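Local coordinates for flagellar brake protein YcgR (PDB 5KEC) that binds the second messenger cyclic di-GMP and probably acts as a transcriptional activator of type 3 fimbriae, at residues Ala49-Gln54 and Ile65-His70; Asn36-Thr41 and Asp112-Leu117; Phe209-Leu214 and Arg218-Ile223; Asp86-Gly89 and Ile94-Ala97. All blocks are in the same frame, centred on the assembly; numbering follows the deposited sequence.

Three of the four contacts involve the antiparallel sheet of the first half of the chain. Interactions 1 and 4, with centres 14 Å apart, join strands of that sheet, and a probable backbone hydrogen bond from Tyr96 N to Ile53 O ties them together. Both are nested in the loop closed by interaction 2, which brings the start of strand 37-46 of the same sheet to the arginine-rich loop leading into the second sheet; its centre lies 15 Å from that of interaction 1. Interaction 3 comes last, in the second domain, 35 Å from interaction 4 between centres. Interaction 2 is thus the contact spanning the junction between the two sheets, where cyclic di-GMP binds.

Interaction 1: residues Ala49-Gln54 and Ile65-His70; sequences AEFHIQ and IRFLLH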
loop_
_atom_site.group_PDB
_atom_site.type_symbol
_atom_site.label_atom_id
_atom_site.label_comp_id
_atom_site.label_asym_id
_atom_site.label_seq_id
_atom_site.Cartn_x
_atom_site.Cartn_y
_atom_site.Cartn_z
ATOM N N ALA B 49 -8.964 21.864 -7.417
ATOM C CA ALA B 49 -8.107 20.873 -8.063
ATOM C C ALA B 49 -7.250 20.046 -7.101
ATOM O O ALA B 49 -6.779 18.965 -7.463
ATOM C CB ALA B 49 -7.223 21.552 -9.098
ATOM N N GLU B 50 -7.050 20.549 -5.884
ATOM C CA GLU B 50 -6.093 19.945 -4.962
ATOM C C GLU B 50 -6.532 20.039 -3.503
ATOM O O GLU B 50 -7.363 20.868 -3.145
ATOM C CB GLU B 50 -4.723 20.613 -5.119
ATOM C CG GLU B 50 -4.055 20.366 -6.460
ATOM C CD GLU B 50 -2.848 21.258 -6.690
ATOM O OE1 GLU B 50 -2.785 22.350 -6.080
ATOM O OE2 GLU B 50 -1.966 20.864 -7.484
ATOM N N PHE B 51 -5.985 19.164 -2.669
ATOM C CA PHE B 51 -6.153 19.289 -1.227
ATOM C C PHE B 51 -4.786 19.250 -0.578
ATOM O O PHE B 51 -3.866 18.629 -1.102
ATOM C CB PHE B 51 -7.046 18.182 -0.661
ATOM C CG PHE B 51 -6.415 16.818 -0.673
ATOM C CD1 PHE B 51 -5.667 16.377 0.409
ATOM C CD2 PHE B 51 -6.580 15.972 -1.763
ATOM C CE1 PHE B 51 -5.088 15.114 0.407
ATOM C CE2 PHE B 51 -6.005 14.706 -1.779
ATOM C CZ PHE B 51 -5.252 14.278 -0.693
ATOM N N HIS B 52 -4.650 19.917 0.563
ATOM C CA HIS B 52 -3.359 19.997 1.233
ATOM C C HIS B 52 -3.360 19.284 2.564
ATOM O O HIS B 52 -4.378 19.217 3.242
ATOM C CB HIS B 52 -2.974 21.451 1.481
ATOM C CG HIS B 52 -2.746 22.232 0.231
ATOM N ND1 HIS B 52 -2.152 23.476 0.231
ATOM C CD2 HIS B 52 -3.029 21.947 -1.060
ATOM C CE1 HIS B 52 -2.085 23.925 -1.011
ATOM N NE2 HIS B 52 -2.610 23.016 -1.814
ATOM N N ILE B 53 -2.198 18.761 2.931
ATOM C CA ILE B 53 -1.946 18.333 4.294
ATOM C C ILE B 53 -0.551 18.815 4.665
ATOM O O ILE B 53 0.247 19.149 3.788
ATOM C CB ILE B 53 -2.053 16.807 4.444
ATOM C CG1 ILE B 53 -1.075 16.105 3.507
ATOM C CG2 ILE B 53 -3.490 16.335 4.189
ATOM C CD1 ILE B 53 0.228 15.726 4.171
ATOM N N GLN B 54 -0.264 18.863 5.961
ATOM C CA GLN B 54 1.032 19.320 6.440
ATOM C C GLN B 54 1.604 18.316 7.412
ATOM O O GLN B 54 0.893 17.789 8.274
ATOM C CB GLN B 54 0.907 20.698 7.106
ATOM C CG GLN B 54 0.470 21.814 6.150
ATOM C CD GLN B 54 0.039 23.073 6.885
ATOM O OE1 GLN B 54 0.435 23.300 8.025
ATOM N NE2 GLN B 54 -0.791 23.886 6.242
ATOM N N ILE B 65 -0.855 7.777 -3.437
ATOM C CA ILE B 65 -0.831 7.514 -2.003
ATOM C C ILE B 65 -2.224 7.135 -1.494
ATOM O O ILE B 65 -3.225 7.714 -1.913
ATOM C CB ILE B 65 -0.306 8.741 -1.223
ATOM C CG1 ILE B 65 1.010 9.237 -1.828
ATOM C CG2 ILE B 65 -0.122 8.414 0.246
ATOM C CD1 ILE B 65 2.102 8.187 -1.854
ATOM N N ARG B 66 -2.284 6.158 -0.596
ATOM C CA ARG B 66 -3.553 5.738 -0.006
ATOM C C ARG B 66 -3.987 6.652 1.142
ATOM O O ARG B 66 -3.203 6.952 2.047
ATOM C CB ARG B 66 -3.465 4.287 0.480
ATOM C CG ARG B 66 -4.057 3.272 -0.486
ATOM C CD ARG B 66 -5.571 3.178 -0.336
ATOM N NE ARG B 66 -5.965 1.992 0.421
ATOM C CZ ARG B 66 -6.031 0.772 -0.101
ATOM N NH1 ARG B 66 -5.723 0.583 -1.376
ATOM N NH2 ARG B 66 -6.399 -0.258 0.651
ATOM N N PHE B 67 -5.244 7.092 1.094
ATOM C CA PHE B 67 -5.809 7.916 2.154
ATOM C C PHE B 67 -7.077 7.303 2.724
ATOM O O PHE B 67 -7.768 6.524 2.056
ATOM C CB PHE B 67 -6.158 9.308 1.635
ATOM C CG PHE B 67 -4.972 10.121 1.221
ATOM C CD1 PHE B 67 -4.444 11.081 2.068
ATOM C CD2 PHE B 67 -4.392 9.938 -0.025
ATOM C CE1 PHE B 67 -3.351 11.838 1.679
ATOM C CE2 PHE B 67 -3.308 10.689 -0.408
ATOM C CZ PHE B 67 -2.787 11.637 0.448
ATOM N N LEU B 68 -7.381 7.692 3.959
ATOM C CA LEU B 68 -8.634 7.355 4.600
ATOM C C LEU B 68 -9.133 8.591 5.345
ATOM O O LEU B 68 -8.476 9.084 6.260
ATOM C CB LEU B 68 -8.421 6.195 5.568
ATOM C CG LEU B 68 -9.544 5.184 5.770
ATOM C CD1 LEU B 68 -10.016 4.632 4.436
ATOM C CD2 LEU B 68 -9.058 4.059 6.670
ATOM N N LEU B 69 -10.282 9.110 4.933
ATOM C CA LEU B 69 -10.945 10.163 5.685
ATOM C C LEU B 69 -11.919 9.518 6.645
ATOM O O LEU B 69 -12.859 8.845 6.220
ATOM C CB LEU B 69 -11.690 11.117 4.755
ATOM C CG LEU B 69 -10.873 12.268 4.174
ATOM C CD1 LEU B 69 -11.660 12.944 3.063
ATOM C CD2 LEU B 69 -10.499 13.267 5.272
ATOM N N HIS B 70 -11.685 9.710 7.941
ATOM C CA HIS B 70 -12.516 9.081 8.955
ATOM C C HIS B 70 -13.746 9.937 9.238
ATOM O O HIS B 70 -13.864 10.539 10.305
ATOM C CB HIS B 70 -11.710 8.825 10.234
ATOM C CG HIS B 70 -10.549 7.900 10.038
ATOM N ND1 HIS B 70 -10.633 6.542 10.265
ATOM C CD2 HIS B 70 -9.277 8.133 9.634
ATOM C CE1 HIS B 70 -9.466 5.980 10.011
ATOM N NE2 HIS B 70 -8.624 6.924 9.626
#
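Phe51 on strand 50-55 and Phe67 on strand 64-71 look at each other from backbones that do not pair here, their CA atoms 11.9 Å apart, and the side chains alone bridge the gap. The two rings come from opposite directions and meet as a T-shaped (edge-to-face) pair. Phe51 supplies the edge: its CE1 and CZ point at the Phe67 ring, and the closest approach is from Phe51 CZ to Phe67 CZ at 3.8 Å. Phe67 supplies a face, with Phe51 arriving off-centre, above the rim at the CE1 and CZ end of the ring. The ring centroids are 5.3 Å apart and the planes stand at 85°, almost perpendicular. Phe51 has its CG between its own backbone N and carbonyl carbon (chi1 70°), which turns the ring toward Phe67.

Both strands belong to the curled antiparallel sheet of the MrkH-like, YcgR-like domain, and this pair lies in the interior that the curl encloses. The aromatic cluster continues around it: Phe98 on strand 94-99 meets both rings, edge-to-face with Phe67, Phe78 lies against Phe67 with nearly parallel planes, and Phe20 from helix 13-25 packs on Phe51. Further along strand 64-71, His70 contributes to a cyclic di-GMP site, and in this ligand-free model its NE2 is hydrogen-bonded to Glu31.

Interaction 2: residues Asn36-Thr41 and Asp112-Leu117; sequences NTSIIT and DPRFRL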
loop_
_atom_site.group_PDB
_atom_site.type_symbol
_atom_site.label_atom_id
_atom_site.label_comp_id
_atom_site.label_asym_id
_atom_site.label_seq_id
_atom_site.Cartn_x
_atom_site.Cartn_y
_atom_site.Cartn_z
ATOM N N ASN B 36 5.489 1.554 5.419
ATOM C CA ASN B 36 5.275 0.956 6.728
ATOM C C ASN B 36 4.423 1.846 7.620
ATOM O O ASN B 36 3.920 1.417 8.664
ATOM C CB ASN B 36 6.628 0.757 7.406
ATOM C CG ASN B 36 6.810 -0.638 7.935
ATOM O OD1 ASN B 36 6.233 -1.590 7.406
ATOM N ND2 ASN B 36 7.616 -0.777 8.986
ATOM N N THR B 37 4.272 3.093 7.194
ATOM C CA THR B 37 3.849 4.160 8.084
ATOM C C THR B 37 2.431 4.648 7.835
ATOM O O THR B 37 1.927 4.617 6.716
ATOM C CB THR B 37 4.814 5.355 7.972
ATOM O OG1 THR B 37 6.155 4.906 8.203
ATOM C CG2 THR B 37 4.460 6.444 8.979
ATOM N N SER B 38 1.800 5.107 8.906
ATOM C CA SER B 38 0.491 5.726 8.839
ATOM C C SER B 38 0.506 6.930 9.756
ATOM O O SER B 38 0.919 6.834 10.912
ATOM C CB SER B 38 -0.586 4.740 9.287
ATOM O OG SER B 38 -1.770 5.414 9.655
ATOM N N ILE B 39 0.082 8.077 9.243
ATOM C CA ILE B 39 -0.046 9.245 10.100
ATOM C C ILE B 39 -1.471 9.781 10.059
ATOM O O ILE B 39 -2.171 9.646 9.059
ATOM C CB ILE B 39 0.962 10.356 9.735
ATOM C CG1 ILE B 39 0.445 11.197 8.572
ATOM C CG2 ILE B 39 2.326 9.757 9.408
ATOM C CD1 ILE B 39 1.402 12.281 8.148
ATOM N N ILE B 40 -1.904 10.363 11.169
ATOM C CA ILE B 40 -3.204 11.005 11.224
ATOM C C ILE B 40 -2.981 12.498 11.330
ATOM O O ILE B 40 -2.154 12.958 12.124
ATOM C CB ILE B 40 -4.008 10.556 12.450
ATOM C CG1 ILE B 40 -4.190 9.039 12.454
ATOM C CG2 ILE B 40 -5.361 11.264 12.488
ATOM C CD1 ILE B 40 -5.117 8.533 11.387
ATOM N N THR B 41 -3.719 13.253 10.526
ATOM C CA THR B 41 -3.668 14.699 10.579
ATOM C C THR B 41 -5.015 15.249 10.121
ATOM O O THR B 41 -6.019 14.537 10.154
ATOM C CB THR B 41 -2.508 15.240 9.712
ATOM O OG1 THR B 41 -2.390 16.658 9.882
ATOM C CG2 THR B 41 -2.733 14.907 8.236
ATOM N N ASP B 112 -6.613 -1.424 6.066
ATOM C CA ASP B 112 -5.232 -0.993 6.203
ATOM C C ASP B 112 -4.341 -1.706 5.186
ATOM O O ASP B 112 -4.147 -2.919 5.265
ATOM C CB ASP B 112 -4.749 -1.249 7.631
ATOM C CG ASP B 112 -3.518 -0.445 7.983
ATOM O OD1 ASP B 112 -2.541 -0.475 7.204
ATOM O OD2 ASP B 112 -3.534 0.230 9.034
ATOM N N PRO B 113 -3.800 -0.950 4.218
ATOM C CA PRO B 113 -2.989 -1.522 3.136
ATOM C C PRO B 113 -1.633 -2.046 3.610
ATOM O O PRO B 113 -0.947 -2.732 2.851
ATOM C CB PRO B 113 -2.782 -0.332 2.193
ATOM C CG PRO B 113 -2.874 0.861 3.079
ATOM C CD PRO B 113 -3.923 0.514 4.098
ATOM N N ARG B 114 -1.251 -1.722 4.844
ATOM C CA ARG B 114 0.045 -2.131 5.368
ATOM C C ARG B 114 0.035 -3.590 5.822
ATOM O O ARG B 114 1.090 -4.198 5.997
ATOM C CB ARG B 114 0.467 -1.221 6.524
ATOM C CG ARG B 114 0.523 0.260 6.177
ATOM C CD ARG B 114 0.806 1.099 7.416
ATOM N NE ARG B 114 -0.251 0.966 8.418
ATOM C CZ ARG B 114 -0.152 1.398 9.672
ATOM N NH1 ARG B 114 0.963 1.992 10.084
ATOM N NH2 ARG B 114 -1.162 1.231 10.519
ATOM N N PHE B 115 -1.155 -4.154 6.002
ATOM C CA PHE B 115 -1.281 -5.517 6.511
ATOM C C PHE B 115 -1.171 -6.564 5.405
ATOM O O PHE B 115 -1.663 -6.362 4.292
ATOM C CB PHE B 115 -2.600 -5.693 7.267
ATOM C CG PHE B 115 -2.588 -5.108 8.654
ATOM C CD1 PHE B 115 -2.275 -5.896 9.753
ATOM C CD2 PHE B 115 -2.883 -3.768 8.860
ATOM C CE1 PHE B 115 -2.266 -5.361 11.030
ATOM C CE2 PHE B 115 -2.875 -3.230 10.137
ATOM C CZ PHE B 115 -2.566 -4.029 11.221
ATOM N N ARG B 116 -0.523 -7.683 5.725
ATOM C CA ARG B 116 -0.363 -8.783 4.778
ATOM C C ARG B 116 -0.774 -10.105 5.418
ATOM O O ARG B 116 -0.636 -10.289 6.626
ATOM C CB ARG B 116 1.078 -8.845 4.250
ATOM C CG ARG B 116 1.488 -7.616 3.432
ATOM C CD ARG B 116 2.930 -7.696 2.932
ATOM N NE ARG B 116 3.863 -8.055 3.999
ATOM C CZ ARG B 116 4.370 -7.196 4.879
ATOM N NH1 ARG B 116 4.036 -5.914 4.826
ATOM N NH2 ARG B 116 5.209 -7.621 5.817
ATOM N N LEU B 117 -1.278 -11.023 4.601
ATOM C CA LEU B 117 -1.845 -12.272 5.102
ATOM C C LEU B 117 -0.840 -13.425 5.176
ATOM O O LEU B 117 -0.195 -13.769 4.186
ATOM C CB LEU B 117 -3.043 -12.672 4.240
ATOM C CG LEU B 117 -3.808 -13.940 4.615
ATOM C CD1 LEU B 117 -4.285 -13.878 6.060
ATOM C CD2 LEU B 117 -4.982 -14.126 3.666
#
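Ser38 meets Arg114 with its methylene and not with its hydroxyl: CB sits 3.2 Å above the guanidinium plane, offset toward the rim on the NH1 side, 3.3 Å from Arg114 NH1. The serine hydroxyl is turned to Glu31 on the neighbouring strand, where OG hydrogen-bonds OE2. The polar contact across the segments is slight: a weak hydrogen bond of 3.3 Å from Arg114 NH1 to the backbone O of Asn36, just before strand 37-46, which lies at the guanidinium edge.

What holds the arginine is its own turn. Asp112 to Phe115 form a type I beta turn, and the carboxylate of Asp112 is gripped side-on by two nitrogens of Arg114. NE reaches the syn lone pair of Asp112 OD1 at 3.0 Å, with OD1 almost exactly in the guanidinium plane and an N-H...O angle of 166°, while NH2 reaches Asp112 OD2, also at 3.0 Å. The backbone N of Arg114 takes the anti lone pair of OD1, closing an Asx turn, so OD1 has two donors. The bend at chi3 (-62°) folds the guanidinium back onto that carboxylate, and the bonds from NE and NH2 fix its rotation with one face against Ser38 CB. Asp112 OD2 also forms a salt bridge with Arg110, so a single carboxylate lines up both arginines.

Arg110 and Arg114 bind cyclic di-GMP in other structures of this protein; their spacing is that of the RxxxR motif of PilZ domains, held here, without ligand, by Asp112.

Interaction 3: residues Phe209-Leu214 and Arg218-Ile223; sequences FKFRHL and RRIEKI
The C-terminal helix 214-234 of the second domain doubles back over the end of the strand that leads into it, and Phe211 and Ile220 meet in that bend. Ile220 points inward from the helix and presents its CG1 to the edge of the Phe211 ring, near the ring plane; Phe211 CE1 is 3.4 Å from Ile220 CG1, and CZ follows at 3.6 Å from the same carbon. The two side chains cross obliquely, with CB of Ile220 also near the ring. The other branch of the isoleucine, CG2, lies anti to its backbone N, which aims it at the second phenylalanine: Phe209 CE1 comes within 4.3 Å of Ile220 CG2. One isoleucine thereby touches two rings spaced two residues apart, using a different branch for each.

At the start of the helix the contact is made by the backbone. His213 occupies the N-cap position, and Arg218 N donates to Leu214 O over 2.7 Å, with a C=O...N angle of 167°, close to the C=O axis, an i to i+4 bond of the first turn. The His213 ring adds a bond from ND1 to Asp216 OD2.

On the sheet side, Phe209 and Ile220 both pack on Leu170 of strand 164-171, while Phe211 touches Ile180. A strand running into a C-terminal helix that packs on the sheet by apolar side chains is a feature of the PilZ fold.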
loop_
_atom_site.group_PDB
_atom_site.type_symbol
_atom_site.label_atom_id
_atom_site.label_comp_id
_atom_site.label_asym_id
_atom_site.label_seq_id
_atom_site.Cartn_x
_atom_site.Cartn_y
_atom_site.Cartn_z
ATOM N N PHE B 209 4.473 -4.823 -5.008
ATOM C CA PHE B 209 4.255 -5.342 -6.354
ATOM C C PHE B 209 4.226 -4.214 -7.378
ATOM O O PHE B 209 3.544 -3.209 -7.182
ATOM C CB PHE B 209 2.923 -6.095 -6.427
ATOM C CG PHE B 209 2.911 -7.397 -5.688
ATOM C CD1 PHE B 209 1.770 -7.817 -5.025
ATOM C CD2 PHE B 209 4.029 -8.213 -5.672
ATOM C CE1 PHE B 209 1.748 -9.023 -4.350
ATOM C CE2 PHE B 209 4.015 -9.418 -4.997
ATOM C CZ PHE B 209 2.874 -9.824 -4.337
ATOM N N LYS B 210 4.971 -4.381 -8.469
ATOM C CA LYS B 210 4.774 -3.551 -9.655
ATOM C C LYS B 210 4.208 -4.437 -10.761
ATOM O O LYS B 210 4.961 -5.007 -11.555
ATOM C CB LYS B 210 6.083 -2.899 -10.117
ATOM C CG LYS B 210 6.600 -1.790 -9.217
ATOM C CD LYS B 210 5.609 -0.634 -9.108
ATOM C CE LYS B 210 6.076 0.403 -8.087
ATOM N NZ LYS B 210 5.133 1.551 -7.954
ATOM N N PHE B 211 2.885 -4.564 -10.801
ATOM C CA PHE B 211 2.239 -5.473 -11.744
ATOM C C PHE B 211 2.442 -5.074 -13.204
ATOM O O PHE B 211 2.541 -3.891 -13.531
ATOM C CB PHE B 211 0.744 -5.591 -11.448
ATOM C CG PHE B 211 0.434 -6.327 -10.178
ATOM C CD1 PHE B 211 0.447 -7.712 -10.145
ATOM C CD2 PHE B 211 0.121 -5.633 -9.017
ATOM C CE1 PHE B 211 0.156 -8.395 -8.976
ATOM C CE2 PHE B 211 -0.168 -6.304 -7.845
ATOM C CZ PHE B 211 -0.150 -7.689 -7.822
ATOM N N ARG B 212 2.490 -6.076 -14.077
ATOM C CA ARG B 212 2.656 -5.843 -15.506
ATOM C C ARG B 212 1.309 -5.753 -16.212
ATOM O O ARG B 212 1.187 -5.096 -17.241
ATOM C CB ARG B 212 3.522 -6.936 -16.133
ATOM C CG ARG B 212 4.933 -6.978 -15.589
ATOM C CD ARG B 212 5.785 -7.978 -16.343
ATOM N NE ARG B 212 7.192 -7.859 -15.976
ATOM C CZ ARG B 212 8.170 -8.571 -16.524
ATOM N NH1 ARG B 212 7.899 -9.458 -17.472
ATOM N NH2 ARG B 212 9.420 -8.389 -16.122
ATOM N N HIS B 213 0.301 -6.420 -15.659
ATOM C CA HIS B 213 -1.052 -6.337 -16.196
ATOM C C HIS B 213 -2.064 -6.339 -15.067
ATOM O O HIS B 213 -1.748 -6.718 -13.939
ATOM C CB HIS B 213 -1.360 -7.527 -17.109
ATOM C CG HIS B 213 -0.210 -7.960 -17.962
ATOM N ND1 HIS B 213 0.858 -8.674 -17.464
ATOM C CD2 HIS B 213 0.030 -7.792 -19.283
ATOM C CE1 HIS B 213 1.712 -8.922 -18.442
ATOM N NE2 HIS B 213 1.232 -8.398 -19.556
ATOM N N LEU B 214 -3.289 -5.932 -15.378
ATOM C CA LEU B 214 -4.394 -6.127 -14.453
ATOM C C LEU B 214 -4.627 -7.613 -14.257
ATOM O O LEU B 214 -5.013 -8.051 -13.179
ATOM C CB LEU B 214 -5.676 -5.480 -14.977
ATOM C CG LEU B 214 -5.926 -4.022 -14.591
ATOM C CD1 LEU B 214 -4.963 -3.108 -15.331
ATOM C CD2 LEU B 214 -7.374 -3.643 -14.871
ATOM N N ARG B 218 -5.325 -9.354 -10.800
ATOM C CA ARG B 218 -6.553 -10.115 -10.593
ATOM C C ARG B 218 -6.238 -11.521 -10.105
ATOM O O ARG B 218 -6.916 -12.046 -9.219
ATOM C CB ARG B 218 -7.381 -10.188 -11.875
ATOM C CG ARG B 218 -8.300 -8.992 -12.097
ATOM C CD ARG B 218 -9.367 -9.333 -13.131
ATOM N NE ARG B 218 -10.341 -8.261 -13.317
ATOM C CZ ARG B 218 -10.337 -7.419 -14.345
ATOM N NH1 ARG B 218 -9.408 -7.520 -15.284
ATOM N NH2 ARG B 218 -11.265 -6.475 -14.434
ATOM N N ARG B 219 -5.210 -12.134 -10.685
ATOM C CA ARG B 219 -4.792 -13.452 -10.233
ATOM C C ARG B 219 -4.370 -13.393 -8.770
ATOM O O ARG B 219 -4.725 -14.268 -7.978
ATOM C CB ARG B 219 -3.671 -14.005 -11.110
ATOM C CG ARG B 219 -4.145 -14.443 -12.488
ATOM C CD ARG B 219 -2.973 -14.848 -13.363
ATOM N NE ARG B 219 -2.381 -16.112 -12.935
ATOM C CZ ARG B 219 -1.194 -16.555 -13.338
ATOM N NH1 ARG B 219 -0.458 -15.827 -14.170
ATOM N NH2 ARG B 219 -0.736 -17.719 -12.893
ATOM N N ILE B 220 -3.620 -12.355 -8.407
ATOM C CA ILE B 220 -3.206 -12.183 -7.017
ATOM C C ILE B 220 -4.417 -12.010 -6.100
ATOM O O ILE B 220 -4.463 -12.562 -5.000
ATOM C CB ILE B 220 -2.262 -10.970 -6.846
ATOM C CG1 ILE B 220 -0.914 -11.239 -7.515
ATOM C CG2 ILE B 220 -2.051 -10.662 -5.379
ATOM C CD1 ILE B 220 -0.165 -12.393 -6.915
ATOM N N GLU B 221 -5.397 -11.242 -6.565
ATOM C CA GLU B 221 -6.584 -10.945 -5.768
ATOM C C GLU B 221 -7.442 -12.187 -5.543
ATOM O O GLU B 221 -8.058 -12.342 -4.492
ATOM C CB GLU B 221 -7.388 -9.810 -6.413
ATOM C CG GLU B 221 -6.724 -8.443 -6.229
ATOM C CD GLU B 221 -7.312 -7.350 -7.114
ATOM O OE1 GLU B 221 -7.780 -7.659 -8.232
ATOM O OE2 GLU B 221 -7.297 -6.174 -6.687
ATOM N N LYS B 222 -7.461 -13.083 -6.524
ATOM C CA LYS B 222 -8.198 -14.332 -6.380
ATOM C C LYS B 222 -7.536 -15.253 -5.367
ATOM O O LYS B 222 -8.212 -15.903 -4.571
ATOM C CB LYS B 222 -8.338 -15.038 -7.725
ATOM C CG LYS B 222 -9.281 -14.326 -8.674
ATOM C CD LYS B 222 -9.528 -15.138 -9.936
ATOM C CE LYS B 222 -8.247 -15.366 -10.723
ATOM N NZ LYS B 222 -8.506 -16.085 -12.003
ATOM N N ILE B 223 -6.210 -15.308 -5.396
ATOM C CA ILE B 223 -5.469 -16.065 -4.401
ATOM C C ILE B 223 -5.749 -15.512 -3.004
ATOM O O ILE B 223 -5.930 -16.269 -2.048
ATOM C CB ILE B 223 -3.956 -15.999 -4.662
ATOM C CG1 ILE B 223 -3.613 -16.609 -6.022
ATOM C CG2 ILE B 223 -3.187 -16.694 -3.538
ATOM C CD1 ILE B 223 -2.163 -16.442 -6.403
#

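Interaction 4: residues Asp86-Gly89 and Ile94-Ala97; sequences DNSG and IRYA
Ile94 opens the strand opposite Asn87 in an antiparallel non-hydrogen-bonded pair, the two CA atoms 4.5 Å apart and the side chains diverging. Its CA-H makes a short contact with Asp86 O at 3.1 Å, and its CG2 rests over one face of the Tyr96 ring.

Arg95 carries most of the contact. It pairs with Asp86 by two backbone bonds, Arg95 N to Asp86 O at 2.7 Å and Asp86 N to Arg95 O at 3.1 Å. This is the end of the beta hairpin formed by strands 74-87 and 94-99, at the edge of the fold away from the ligand sites. On one face of the sheet the two side chains run side by side: Asp86 OD1 makes a salt bridge of 2.7 Å with Arg95 NH2, but it comes over the guanidinium face, the planes being 64° apart. The bend at chi3 (75°) turns the group back along the hairpin, where NH1 bonds weakly to Ser88 OG at the guanidinium edge. A water links Asp86 OD2 to NE, weakly at the arginine.

Tyr96 points to the other side, its hydroxyl bonded to the backbone of Arg57 and Ile59. Ala97 continues the hairpin through backbone bonds with Thr83 and Lys84.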
loop_
_atom_site.group_PDB
_atom_site.type_symbol
_atom_site.label_atom_id
_atom_site.label_comp_id
_atom_site.label_asym_id
_atom_site.label_seq_id
_atom_site.Cartn_x
_atom_site.Cartn_y
_atom_site.Cartn_z
ATOM N N ASP B 86 6.430 21.921 -0.292
ATOM C CA ASP B 86 7.421 22.886 0.167
ATOM C C ASP B 86 7.236 23.152 1.651
ATOM O O ASP B 86 6.526 22.419 2.333
ATOM C CB ASP B 86 7.331 24.191 -0.631
ATOM C CG ASP B 86 5.926 24.755 -0.670
ATOM O OD1 ASP B 86 5.507 25.384 0.327
ATOM O OD2 ASP B 86 5.247 24.579 -1.706
ATOM N N ASN B 87 7.872 24.200 2.153
ATOM C CA ASN B 87 7.791 24.500 3.573
ATOM C C ASN B 87 6.682 25.481 3.910
ATOM O O ASN B 87 6.669 26.607 3.423
ATOM C CB ASN B 87 9.137 24.998 4.086
ATOM C CG ASN B 87 10.198 23.926 4.036
ATOM O OD1 ASN B 87 10.888 23.765 3.030
ATOM N ND2 ASN B 87 10.319 23.166 5.119
ATOM N N SER B 88 5.747 25.040 4.745
ATOM C CA SER B 88 4.607 25.872 5.097
ATOM C C SER B 88 4.909 26.720 6.322
ATOM O O SER B 88 3.995 27.189 6.991
ATOM C CB SER B 88 3.359 25.024 5.336
ATOM O OG SER B 88 2.185 25.819 5.313
ATOM N N GLY B 89 6.192 26.903 6.621
ATOM C CA GLY B 89 6.615 27.820 7.668
ATOM C C GLY B 89 5.834 27.764 8.970
ATOM O O GLY B 89 5.574 28.796 9.592
ATOM N N ILE B 94 6.271 20.740 6.286
ATOM C CA ILE B 94 6.089 20.580 4.852
ATOM C C ILE B 94 4.618 20.618 4.475
ATOM O O ILE B 94 3.807 19.875 5.024
ATOM C CB ILE B 94 6.684 19.260 4.344
ATOM C CG1 ILE B 94 8.185 19.210 4.634
ATOM C CG2 ILE B 94 6.413 19.104 2.859
ATOM C CD1 ILE B 94 8.700 17.816 4.948
ATOM N N ARG B 95 4.284 21.496 3.540
ATOM C CA ARG B 95 2.949 21.552 2.973
ATOM C C ARG B 95 2.923 20.716 1.701
ATOM O O ARG B 95 3.614 21.028 0.731
ATOM C CB ARG B 95 2.559 22.998 2.666
ATOM C CG ARG B 95 1.171 23.155 2.071
ATOM C CD ARG B 95 0.781 24.624 1.939
ATOM N NE ARG B 95 1.459 25.294 0.830
ATOM C CZ ARG B 95 2.557 26.034 0.957
ATOM N NH1 ARG B 95 3.113 26.207 2.150
ATOM N NH2 ARG B 95 3.100 26.604 -0.112
ATOM N N TYR B 96 2.143 19.641 1.725
ATOM C CA TYR B 96 1.964 18.781 0.562
ATOM C C TYR B 96 0.662 19.107 -0.153
ATOM O O TYR B 96 -0.385 19.247 0.482
ATOM C CB TYR B 96 1.917 17.313 0.985
ATOM C CG TYR B 96 3.223 16.755 1.491
ATOM C CD1 TYR B 96 3.504 16.716 2.850
ATOM C CD2 TYR B 96 4.174 16.254 0.610
ATOM C CE1 TYR B 96 4.690 16.195 3.314
ATOM C CE2 TYR B 96 5.367 15.733 1.068
ATOM C CZ TYR B 96 5.618 15.707 2.424
ATOM O OH TYR B 96 6.800 15.190 2.887
ATOM N N ALA B 97 0.722 19.211 -1.474
ATOM C CA ALA B 97 -0.488 19.358 -2.267
ATOM C C ALA B 97 -0.724 18.090 -3.079
ATOM O O ALA B 97 0.166 17.617 -3.785
ATOM C CB ALA B 97 -0.394 20.573 -3.175
HETATM O O HOH W 1 2.243 23.589 -1.914
#